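Local coordinates for protein dehydrogenase (Sinorhizobium meliloti, PDB 3UOE) that probably works as an oxidoreductase of the LDH2/MDH2 (malate/L-lactate dehydrogenase) family, at residues R62-P65 and S66-L69. Sequence-based numbering, arbitrary orientation.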
# COMPACT_ATOMS: atom_id res chain seq x y z
N ARG A 62 7.73 -12.14 18.14
CA ARG A 62 6.54 -11.33 17.87
C ARG A 62 5.33 -12.16 17.44
O ARG A 62 4.30 -11.60 17.07
CB ARG A 62 6.85 -10.27 16.81
CG ARG A 62 7.87 -9.25 17.28
CD ARG A 62 8.34 -8.36 16.16
NE ARG A 62 8.87 -7.11 16.70
CZ ARG A 62 10.11 -6.68 16.52
NH1 ARG A 62 10.96 -7.38 15.77
NH2 ARG A 62 10.51 -5.54 17.07
N GLY A 63 5.45 -13.48 17.49
CA GLY A 63 4.35 -14.35 17.13
C GLY A 63 4.18 -14.53 15.63
O GLY A 63 3.08 -14.79 15.15
N LEU A 64 5.28 -14.41 14.88
CA LEU A 64 5.26 -14.68 13.45
C LEU A 64 6.24 -15.80 13.09
O LEU A 64 7.24 -15.57 12.39
CB LEU A 64 5.59 -13.40 12.68
CG LEU A 64 5.32 -13.40 11.17
CD1 LEU A 64 3.84 -13.21 10.86
CD2 LEU A 64 6.15 -12.31 10.51
N PRO A 65 5.97 -17.02 13.57
CA PRO A 65 6.89 -18.14 13.34
C PRO A 65 7.04 -18.48 11.86
O PRO A 65 8.02 -19.12 11.48
CB PRO A 65 6.23 -19.30 14.10
CG PRO A 65 4.78 -18.87 14.26
CD PRO A 65 4.88 -17.40 14.48
N SER A 66 6.09 -18.06 11.03
CA SER A 66 6.17 -18.29 9.60
C SER A 66 7.43 -17.66 8.98
O SER A 66 7.92 -18.12 7.96
CB SER A 66 4.92 -17.74 8.89
OG SER A 66 4.86 -16.33 9.00
N HIS A 67 7.93 -16.60 9.61
CA HIS A 67 9.11 -15.88 9.13
C HIS A 67 10.24 -15.97 10.15
O HIS A 67 11.19 -15.18 10.13
CB HIS A 67 8.76 -14.42 8.85
CG HIS A 67 7.96 -14.23 7.59
ND1 HIS A 67 6.69 -14.76 7.43
CD2 HIS A 67 8.26 -13.61 6.43
CE1 HIS A 67 6.25 -14.46 6.23
NE2 HIS A 67 7.18 -13.78 5.59
N GLY A 68 10.13 -16.96 11.04
CA GLY A 68 11.10 -17.16 12.11
C GLY A 68 12.07 -18.27 11.75
O GLY A 68 12.48 -18.40 10.60
N LEU A 69 12.42 -19.08 12.74
CA LEU A 69 13.50 -20.04 12.59
C LEU A 69 13.24 -21.16 11.58
O LEU A 69 14.18 -21.80 11.12
CB LEU A 69 13.91 -20.60 13.94
CG LEU A 69 14.67 -19.62 14.85
CD1 LEU A 69 14.56 -20.03 16.32
CD2 LEU A 69 16.13 -19.49 14.43
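The His67 imidazole meets Ser66 OG at its edge and in its plane, with 2.9 Å from OG to ND1 in a hydrogen bond that either side could donate, while Leu64 CD2 approaches the same ring obliquely, 3.9 Å from His67 CG. All three side chains belong to a short 3-10 turn in the loop between helix 46-61 and helix 72-80. The helix stops at a Schellman motif whose C-prime residue is Gly63, at positive phi, and the turn follows at once. Two successive i to i+3 backbone bonds wind it: His67 N to Leu64 O at 3.0 Å, then Gly68 N to Pro65 O at 3.1 Å. The Leu64 and His67 side chains run alongside each other off the turn. With Leu64 CG anti to its own N (chi1 -167°), CG and CD1 rest by Ser66 OG, 3.7 Å from CG and 3.8 Å from CD1, and CD2 lies against His67. With an alanine here, the imidazole would probably lose the methyl beside it and be freer to rotate about CB-CG, its bond to Ser66 less well fixed. Met142 touches Leu64 from outside the turn, and Ser203 lies against Ser66 and His67; Ser66 O accepts a hydrogen bond from Arg71 NE. Beside the ring, Leu64 CD2 also packs on the first side-chain carbon of the histidine, 3.7 Å from His67 CB.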